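Local coordinates for chicken beta-microseminoprotein-like 3 (Gallus gallus, PDB 6RWC) that is of unknown function but belongs to the small, disulfide-rich beta-microseminoprotein (PSP-94) family and is an egg-specific paralog found in chicken egg white, at residues Y19-Q32 with C35-S47. Residues are numbered along the deposited sequence; the frame is centred on the assembly and turned at random.
Sequences YVFGAVWKTEDCYQ and CKMNAMVCCSLVS. With 1PE (pentaethylene glycol), chain G.
Tyr31 lies against Ser44 in the antiparallel beta hairpin of strands 31-35 and 39-44, the middle of the four-stranded sheet of this beta-microseminoprotein. The two form a non-hydrogen-bonded pair; next to it, Gln32 and Cys43 exchange two backbone bonds, Gln32 N to Cys43 O at 2.9 Å and Cys43 N to Gln32 O at 3.0 Å. From Tyr31 CB, which sits 3.6 Å from Cys43 O, the ring leaves anti to the carbonyl carbon (chi1 -77°) and lies along the partner strand: CG nears Ser44 CA, CD2 reaches Ser44 N at 3.3 Å, CE2 meets Ser44 CB, and so does CZ, the ring's hydroxyl-bearing end. Serine suits the spot, a small side chain whose CB makes a CH-pi contact over the ring face, 4.0 Å from the centroid. With an alanine in place of Tyr31, Ser44 CB would probably lose its CH-pi partner and a gap would open over Ser44 N and CA. On the other side of the sheet, Leu45 spreads its methyls over aliphatic carbon, CD1 on Lys26 and CD2 on Gln32 CB. Tyr19 CE1 lies over the face of the Trp25 ring, whose edge meets Met40 SD. At the far end, the Val20-Ala23 type II turn grips Cys35, whose sulfur is bonded to Cys12; Gly22 supplies the positive phi (97°) that the turn requires. Cys35 N donates to Ala23 O, and Gly22 N to Cys35 O is short, 2.7 Å, and almost straight at 178°.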
ATOM      1  N   TYR A  19     -17.786  -7.556  -3.917  1.00 48.01           N
ATOM      2  CA  TYR A  19     -17.542  -6.162  -4.262  1.00 44.46           C
ATOM      3  C   TYR A  19     -18.082  -5.896  -5.660  1.00 43.59           C
ATOM      4  O   TYR A  19     -17.749  -6.618  -6.605  1.00 48.89           O
ATOM      5  CB  TYR A  19     -16.048  -5.834  -4.199  1.00 40.80           C
ATOM      6  CG  TYR A  19     -15.397  -6.177  -2.877  1.00 46.34           C
ATOM      7  CD1 TYR A  19     -15.253  -5.221  -1.883  1.00 45.79           C
ATOM      8  CD2 TYR A  19     -14.921  -7.460  -2.625  1.00 50.93           C
ATOM      9  CE1 TYR A  19     -14.655  -5.529  -0.674  1.00 50.18           C
ATOM     10  CE2 TYR A  19     -14.325  -7.777  -1.418  1.00 54.21           C
ATOM     11  CZ  TYR A  19     -14.194  -6.807  -0.447  1.00 55.00           C
ATOM     12  OH  TYR A  19     -13.600  -7.115   0.756  1.00 59.88           O
ATOM     13  N   VAL A  20     -18.919  -4.863  -5.788  1.00 37.97           N
ATOM     14  CA  VAL A  20     -19.484  -4.531  -7.092  1.00 42.32           C
ATOM     15  C   VAL A  20     -18.395  -3.987  -8.012  1.00 42.47           C
ATOM     16  O   VAL A  20     -17.329  -3.535  -7.575  1.00 41.80           O
ATOM     17  CB  VAL A  20     -20.643  -3.532  -6.950  1.00 42.50           C
ATOM     18  CG1 VAL A  20     -21.744  -4.115  -6.078  1.00 45.83           C
ATOM     19  CG2 VAL A  20     -20.139  -2.216  -6.375  1.00 44.17           C
ATOM     20  N   PHE A  21     -18.670  -4.038  -9.315  1.00 41.31           N
ATOM     21  CA  PHE A  21     -17.738  -3.490 -10.292  1.00 42.17           C
ATOM     22  C   PHE A  21     -17.625  -1.984 -10.113  1.00 39.60           C
ATOM     23  O   PHE A  21     -18.635  -1.279 -10.027  1.00 39.98           O
ATOM     24  CB  PHE A  21     -18.191  -3.817 -11.717  1.00 45.57           C
ATOM     25  CG  PHE A  21     -18.174  -5.283 -12.042  1.00 47.06           C
ATOM     26  CD1 PHE A  21     -16.985  -5.996 -12.051  1.00 45.32           C
ATOM     27  CD2 PHE A  21     -19.350  -5.944 -12.358  1.00 50.42           C
ATOM     28  CE1 PHE A  21     -16.973  -7.348 -12.356  1.00 49.84           C
ATOM     29  CE2 PHE A  21     -19.345  -7.292 -12.664  1.00 52.91           C
ATOM     30  CZ  PHE A  21     -18.156  -7.994 -12.664  1.00 53.73           C
ATOM     31  N   GLY A  22     -16.389  -1.491 -10.057  1.00 36.32           N
ATOM     32  CA  GLY A  22     -16.111  -0.100  -9.794  1.00 39.38           C
ATOM     33  C   GLY A  22     -15.774   0.211  -8.351  1.00 43.53           C
ATOM     34  O   GLY A  22     -15.326   1.325  -8.059  1.00 47.93           O
ATOM     35  N   ALA A  23     -15.976  -0.742  -7.443  1.00 40.35           N
ATOM     36  CA  ALA A  23     -15.661  -0.511  -6.042  1.00 34.27           C
ATOM     37  C   ALA A  23     -14.155  -0.391  -5.842  1.00 36.00           C
ATOM     38  O   ALA A  23     -13.368  -1.115  -6.459  1.00 37.43           O
ATOM     39  CB  ALA A  23     -16.222  -1.641  -5.177  1.00 30.99           C
ATOM     40  N   VAL A  24     -13.759   0.545  -4.981  1.00 34.22           N
ATOM     41  CA  VAL A  24     -12.365   0.764  -4.614  1.00 32.14           C
ATOM     42  C   VAL A  24     -12.281   0.787  -3.094  1.00 33.35           C
ATOM     43  O   VAL A  24     -13.092   1.450  -2.438  1.00 32.54           O
ATOM     44  CB  VAL A  24     -11.814   2.076  -5.208  1.00 35.16           C
ATOM     45  CG1 VAL A  24     -10.367   2.282  -4.794  1.00 27.55           C
ATOM     46  CG2 VAL A  24     -11.946   2.073  -6.726  1.00 39.45           C
ATOM     47  N   TRP A  25     -11.313   0.065  -2.535  1.00 31.70           N
ATOM     48  CA  TRP A  25     -11.191  -0.004  -1.086  1.00 32.96           C
ATOM     49  C   TRP A  25      -9.755  -0.320  -0.706  1.00 35.87           C
ATOM     50  O   TRP A  25      -8.994  -0.889  -1.493  1.00 30.30           O
ATOM     51  CB  TRP A  25     -12.145  -1.046  -0.491  1.00 35.72           C
ATOM     52  CG  TRP A  25     -11.771  -2.472  -0.773  1.00 33.28           C
ATOM     53  CD1 TRP A  25     -11.113  -3.327   0.064  1.00 33.30           C
ATOM     54  CD2 TRP A  25     -12.049  -3.215  -1.968  1.00 31.25           C
ATOM     55  NE1 TRP A  25     -10.961  -4.553  -0.537  1.00 30.96           N
ATOM     56  CE2 TRP A  25     -11.526  -4.511  -1.784  1.00 30.93           C
ATOM     57  CE3 TRP A  25     -12.686  -2.909  -3.175  1.00 33.05           C
ATOM     58  CZ2 TRP A  25     -11.623  -5.502  -2.762  1.00 36.69           C
ATOM     59  CZ3 TRP A  25     -12.780  -3.893  -4.145  1.00 39.28           C
ATOM     60  CH2 TRP A  25     -12.250  -5.173  -3.934  1.00 39.24           C
ATOM     61  N   LYS A  26      -9.400   0.060   0.520  1.00 36.12           N
ATOM     62  CA  LYS A  26      -8.089  -0.211   1.090  1.00 34.52           C
ATOM     63  C   LYS A  26      -8.187  -1.384   2.057  1.00 40.27           C
ATOM     64  O   LYS A  26      -9.156  -1.496   2.815  1.00 36.63           O
ATOM     65  CB  LYS A  26      -7.542   1.023   1.811  1.00 36.16           C
ATOM     66  CG  LYS A  26      -6.105   0.892   2.292  1.00 38.83           C
ATOM     67  CD  LYS A  26      -5.618   2.191   2.918  1.00 38.62           C
ATOM     68  CE  LYS A  26      -6.421   2.538   4.162  1.00 40.91           C
ATOM     69  NZ  LYS A  26      -6.042   3.867   4.723  1.00 42.47           N
ATOM     70  N   THR A  27      -7.185  -2.256   2.027  1.00 31.59           N
ATOM     71  CA  THR A  27      -7.209  -3.463   2.834  1.00 34.45           C
ATOM     72  C   THR A  27      -6.552  -3.212   4.188  1.00 42.03           C
ATOM     73  O   THR A  27      -6.064  -2.117   4.481  1.00 39.14           O
ATOM     74  CB  THR A  27      -6.524  -4.612   2.096  1.00 32.99           C
ATOM     75  OG1 THR A  27      -5.138  -4.301   1.909  1.00 32.41           O
ATOM     76  CG2 THR A  27      -7.168  -4.828   0.738  1.00 30.65           C
ATOM     77  N   GLU A  28      -6.543  -4.249   5.032  1.00 35.73           N
ATOM     78  CA  GLU A  28      -5.903  -4.154   6.338  1.00 45.67           C
ATOM     79  C   GLU A  28      -4.385  -4.205   6.246  1.00 37.00           C
ATOM     80  O   GLU A  28      -3.705  -3.828   7.206  1.00 38.60           O
ATOM     81  CB  GLU A  28      -6.396  -5.279   7.253  1.00 47.54           C
ATOM     82  CG  GLU A  28      -7.872  -5.202   7.602  1.00 53.49           C
ATOM     83  CD  GLU A  28      -8.330  -6.373   8.450  1.00 67.08           C
ATOM     84  OE1 GLU A  28      -7.518  -7.294   8.683  1.00 70.88           O
ATOM     85  OE2 GLU A  28      -9.501  -6.374   8.886  1.00 70.74           O
ATOM     86  N   ASP A  29      -3.838  -4.673   5.124  1.00 35.41           N
ATOM     87  CA  ASP A  29      -2.397  -4.768   4.935  1.00 39.10           C
ATOM     88  C   ASP A  29      -1.892  -3.773   3.894  1.00 38.85           C
ATOM     89  O   ASP A  29      -0.921  -4.049   3.185  1.00 30.82           O
ATOM     90  CB  ASP A  29      -1.995  -6.193   4.554  1.00 40.45           C
ATOM     91  CG  ASP A  29      -2.686  -6.678   3.299  1.00 44.00           C
ATOM     92  OD1 ASP A  29      -3.798  -6.193   3.009  1.00 42.47           O
ATOM     93  OD2 ASP A  29      -2.119  -7.548   2.607  1.00 51.98           O
ATOM     94  N   CYS A  30      -2.558  -2.622   3.786  1.00 34.99           N
ATOM     95  CA  CYS A  30      -2.073  -1.485   2.999  1.00 29.82           C
ATOM     96  C   CYS A  30      -1.983  -1.810   1.508  1.00 33.10           C
ATOM     97  O   CYS A  30      -1.003  -1.480   0.836  1.00 26.61           O
ATOM     98  CB  CYS A  30      -0.732  -0.981   3.533  1.00 31.97           C
ATOM     99  SG  CYS A  30      -0.889   0.144   4.935  1.00 35.86           S
ATOM    100  N   TYR A  31      -3.016  -2.463   0.989  1.00 27.92           N
ATOM    101  CA  TYR A  31      -3.245  -2.588  -0.441  1.00 28.16           C
ATOM    102  C   TYR A  31      -4.493  -1.797  -0.803  1.00 30.68           C
ATOM    103  O   TYR A  31      -5.429  -1.693  -0.005  1.00 34.55           O
ATOM    104  CB  TYR A  31      -3.432  -4.052  -0.863  1.00 24.95           C
ATOM    105  CG  TYR A  31      -2.161  -4.872  -0.959  1.00 30.66           C
ATOM    106  CD1 TYR A  31      -1.489  -5.290   0.184  1.00 36.53           C
ATOM    107  CD2 TYR A  31      -1.653  -5.257  -2.192  1.00 30.74           C
ATOM    108  CE1 TYR A  31      -0.333  -6.049   0.099  1.00 37.59           C
ATOM    109  CE2 TYR A  31      -0.495  -6.017  -2.287  1.00 33.75           C
ATOM    110  CZ  TYR A  31       0.160  -6.411  -1.137  1.00 34.70           C
ATOM    111  OH  TYR A  31       1.310  -7.168  -1.223  1.00 38.06           O
ATOM    112  N   GLN A  32      -4.501  -1.223  -2.001  1.00 27.46           N
ATOM    113  CA  GLN A  32      -5.715  -0.653  -2.567  1.00 24.72           C
ATOM    114  C   GLN A  32      -6.213  -1.574  -3.667  1.00 27.31           C
ATOM    115  O   GLN A  32      -5.477  -1.869  -4.615  1.00 26.15           O
ATOM    116  CB  GLN A  32      -5.499   0.752  -3.129  1.00 25.33           C
ATOM    117  CG  GLN A  32      -6.728   1.263  -3.885  1.00 27.42           C
ATOM    118  CD  GLN A  32      -6.674   2.746  -4.190  1.00 36.86           C
ATOM    119  OE1 GLN A  32      -6.774   3.160  -5.346  1.00 42.55           O
ATOM    120  NE2 GLN A  32      -6.537   3.557  -3.151  1.00 38.86           N
ATOM    121  N   CYS A  35     -12.377  -3.396  -8.066  1.00 27.97           N
ATOM    122  CA  CYS A  35     -13.105  -4.458  -8.749  1.00 32.46           C
ATOM    123  C   CYS A  35     -13.413  -4.002 -10.171  1.00 36.91           C
ATOM    124  O   CYS A  35     -14.297  -3.167 -10.385  1.00 37.00           O
ATOM    125  CB  CYS A  35     -14.382  -4.810  -7.994  1.00 31.85           C
ATOM    126  SG  CYS A  35     -15.289  -6.166  -8.741  1.00 40.45           S
ATOM    127  N   LYS A  36     -12.680  -4.543 -11.137  1.00 39.16           N
ATOM    128  CA  LYS A  36     -12.895  -4.255 -12.545  1.00 50.48           C
ATOM    129  C   LYS A  36     -13.622  -5.419 -13.202  1.00 54.52           C
ATOM    130  O   LYS A  36     -13.674  -6.530 -12.666  1.00 56.08           O
ATOM    131  CB  LYS A  36     -11.565  -3.983 -13.258  1.00 58.18           C
ATOM    132  CG  LYS A  36     -10.769  -2.836 -12.655  1.00 63.09           C
ATOM    133  CD  LYS A  36     -11.433  -1.493 -12.924  1.00 68.46           C
ATOM    134  CE  LYS A  36     -11.327  -1.111 -14.393  1.00 75.91           C
ATOM    135  NZ  LYS A  36     -12.021   0.175 -14.689  1.00 80.73           N
ATOM    136  N   MET A  37     -14.189  -5.147 -14.380  1.00 59.21           N
ATOM    137  CA  MET A  37     -14.997  -6.149 -15.068  1.00 66.33           C
ATOM    138  C   MET A  37     -14.198  -7.413 -15.362  1.00 64.91           C
ATOM    139  O   MET A  37     -14.738  -8.523 -15.303  1.00 68.19           O
ATOM    140  CB  MET A  37     -15.562  -5.568 -16.362  1.00 76.82           C
ATOM    141  CG  MET A  37     -16.600  -4.482 -16.158  1.00 82.57           C
ATOM    142  SD  MET A  37     -18.214  -4.973 -16.791  1.00 92.40           S
ATOM    143  CE  MET A  37     -19.072  -3.402 -16.786  1.00 94.64           C
ATOM    144  N   ASN A  38     -12.912  -7.267 -15.684  1.00 63.93           N
ATOM    145  CA  ASN A  38     -12.095  -8.437 -15.981  1.00 70.93           C
ATOM    146  C   ASN A  38     -11.671  -9.166 -14.711  1.00 68.92           C
ATOM    147  O   ASN A  38     -11.741 -10.399 -14.651  1.00 72.77           O
ATOM    148  CB  ASN A  38     -10.868  -8.033 -16.799  1.00 74.25           C
ATOM    149  CG  ASN A  38     -11.177  -7.893 -18.276  1.00 84.27           C
ATOM    150  OD1 ASN A  38     -10.976  -6.832 -18.868  1.00 91.03           O
ATOM    151  ND2 ASN A  38     -11.672  -8.967 -18.880  1.00 88.12           N
ATOM    152  N   ALA A  39     -11.236  -8.431 -13.690  1.00 60.99           N
ATOM    153  CA  ALA A  39     -10.734  -9.058 -12.474  1.00 53.67           C
ATOM    154  C   ALA A  39     -10.625  -8.015 -11.372  1.00 44.22           C
ATOM    155  O   ALA A  39     -10.789  -6.814 -11.600  1.00 38.79           O
ATOM    156  CB  ALA A  39      -9.375  -9.720 -12.709  1.00 56.09           C
ATOM    157  N   MET A  40     -10.353  -8.503 -10.165  1.00 39.17           N
ATOM    158  CA  MET A  40      -9.970  -7.641  -9.058  1.00 32.95           C
ATOM    159  C   MET A  40      -8.472  -7.386  -9.118  1.00 33.71           C
ATOM    160  O   MET A  40      -7.681  -8.303  -9.362  1.00 32.84           O
ATOM    161  CB  MET A  40     -10.343  -8.284  -7.720  1.00 30.56           C
ATOM    162  CG  MET A  40      -9.909  -7.477  -6.501  1.00 36.88           C
ATOM    163  SD  MET A  40     -10.230  -8.319  -4.935  1.00 41.25           S
ATOM    164  CE  MET A  40      -9.127  -9.723  -5.064  1.00 43.63           C
ATOM    165  N   VAL A  41      -8.081  -6.133  -8.906  1.00 26.18           N
ATOM    166  CA  VAL A  41      -6.679  -5.737  -8.942  1.00 31.45           C
ATOM    167  C   VAL A  41      -6.346  -5.062  -7.620  1.00 31.54           C
ATOM    168  O   VAL A  41      -6.982  -4.069  -7.247  1.00 30.72           O
ATOM    169  CB  VAL A  41      -6.371  -4.809 -10.133  1.00 35.49           C
ATOM    170  CG1 VAL A  41      -7.443  -3.732 -10.275  1.00 38.24           C
ATOM    171  CG2 VAL A  41      -4.995  -4.185  -9.980  1.00 39.11           C
ATOM    172  N   CYS A  42      -5.364  -5.607  -6.905  1.00 25.63           N
ATOM    173  CA  CYS A  42      -4.913  -5.063  -5.630  1.00 24.29           C
ATOM    174  C   CYS A  42      -3.429  -4.737  -5.724  1.00 23.83           C
ATOM    175  O   CYS A  42      -2.621  -5.613  -6.046  1.00 28.73           O
ATOM    176  CB  CYS A  42      -5.157  -6.052  -4.485  1.00 23.64           C
ATOM    177  SG  CYS A  42      -6.879  -6.522  -4.193  1.00 32.25           S
ATOM    178  N   CYS A  43      -3.074  -3.487  -5.434  1.00 25.69           N
ATOM    179  CA  CYS A  43      -1.695  -3.021  -5.503  1.00 27.63           C
ATOM    180  C   CYS A  43      -1.246  -2.533  -4.132  1.00 31.63           C
ATOM    181  O   CYS A  43      -2.015  -1.898  -3.404  1.00 28.84           O
ATOM    182  CB  CYS A  43      -1.537  -1.896  -6.534  1.00 26.89           C
ATOM    183  SG  CYS A  43      -2.100  -2.303  -8.207  1.00 33.99           S
ATOM    184  N   SER A  44       0.004  -2.836  -3.789  1.00 27.03           N
ATOM    185  CA  SER A  44       0.560  -2.412  -2.512  1.00 34.39           C
ATOM    186  C   SER A  44       0.724  -0.897  -2.480  1.00 39.51           C
ATOM    187  O   SER A  44       1.203  -0.293  -3.445  1.00 30.21           O
ATOM    188  CB  SER A  44       1.905  -3.095  -2.270  1.00 33.93           C
ATOM    189  OG  SER A  44       2.517  -2.605  -1.090  1.00 45.36           O
ATOM    190  N   LEU A  45       0.325  -0.285  -1.366  1.00 30.73           N
ATOM    191  CA  LEU A  45       0.438   1.158  -1.201  1.00 30.07           C
ATOM    192  C   LEU A  45       1.756   1.587  -0.572  1.00 28.27           C
ATOM    193  O   LEU A  45       2.127   2.761  -0.684  1.00 29.02           O
ATOM    194  CB  LEU A  45      -0.717   1.688  -0.343  1.00 25.57           C
ATOM    195  CG  LEU A  45      -2.140   1.586  -0.893  1.00 26.86           C
ATOM    196  CD1 LEU A  45      -3.142   2.018   0.166  1.00 26.04           C
ATOM    197  CD2 LEU A  45      -2.294   2.427  -2.150  1.00 27.96           C
ATOM    198  N   VAL A  46       2.470   0.673   0.077  1.00 27.95           N
ATOM    199  CA  VAL A  46       3.666   1.011   0.840  1.00 27.48           C
ATOM    200  C   VAL A  46       4.859   1.053  -0.110  1.00 29.27           C
ATOM    201  O   VAL A  46       5.274   0.023  -0.649  1.00 34.13           O
ATOM    202  CB  VAL A  46       3.899   0.013   1.979  1.00 28.19           C
ATOM    203  CG1 VAL A  46       5.144   0.384   2.768  1.00 25.74           C
ATOM    204  CG2 VAL A  46       2.684  -0.037   2.893  1.00 25.60           C
ATOM    205  N   SER A  47       5.413   2.247  -0.313  1.00 26.92           N
ATOM    206  CA  SER A  47       6.649   2.394  -1.067  1.00 31.34           C
ATOM    207  C   SER A  47       7.846   2.187  -0.146  1.00 29.74           C
ATOM    208  O   SER A  47       7.899   2.742   0.956  1.00 25.77           O
ATOM    209  CB  SER A  47       6.719   3.771  -1.725  1.00 34.90           C
ATOM    210  OG  SER A  47       7.946   3.939  -2.415  1.00 46.81           O
TER
HETATM  211  OH2 1PE G 105      -7.094   0.967  -7.771  1.00 51.57           O
HETATM  212  C12 1PE G 105      -6.779  -0.224  -7.104  1.00 55.58           C
HETATM  213  C22 1PE G 105      -5.782  -1.034  -7.927  1.00 59.74           C
HETATM  214  OH3 1PE G 105      -4.645  -0.259  -8.177  1.00 64.18           O
HETATM  215  C13 1PE G 105      -3.564   1.346  -9.576  1.00 75.15           C
HETATM  216  C23 1PE G 105      -4.536   0.170  -9.504  1.00 68.74           C
HETATM  217  OH4 1PE G 105      -4.281   2.545  -9.685  1.00 75.66           O
HETATM  218  C14 1PE G 105      -6.496   3.041 -10.417  1.00 82.05           C
HETATM  219  C24 1PE G 105      -5.083   2.633 -10.828  1.00 78.08           C
HETATM  220  OH5 1PE G 105      -7.414   2.181 -11.028  1.00 84.60           O
HETATM  221  C15 1PE G 105      -8.840   1.584 -12.838  1.00 84.54           C
HETATM  222  C25 1PE G 105      -7.879   2.625 -12.270  1.00 85.50           C
HETATM  223  OH6 1PE G 105      -9.784   2.207 -13.658  1.00 84.83           O
HETATM  224  C16 1PE G 105     -10.013   3.606 -15.572  1.00 88.51           C
HETATM  225  C26 1PE G 105      -9.362   2.359 -14.982  1.00 87.05           C
HETATM  226  OH7 1PE G 105      -9.238   4.072 -16.642  1.00 89.46           O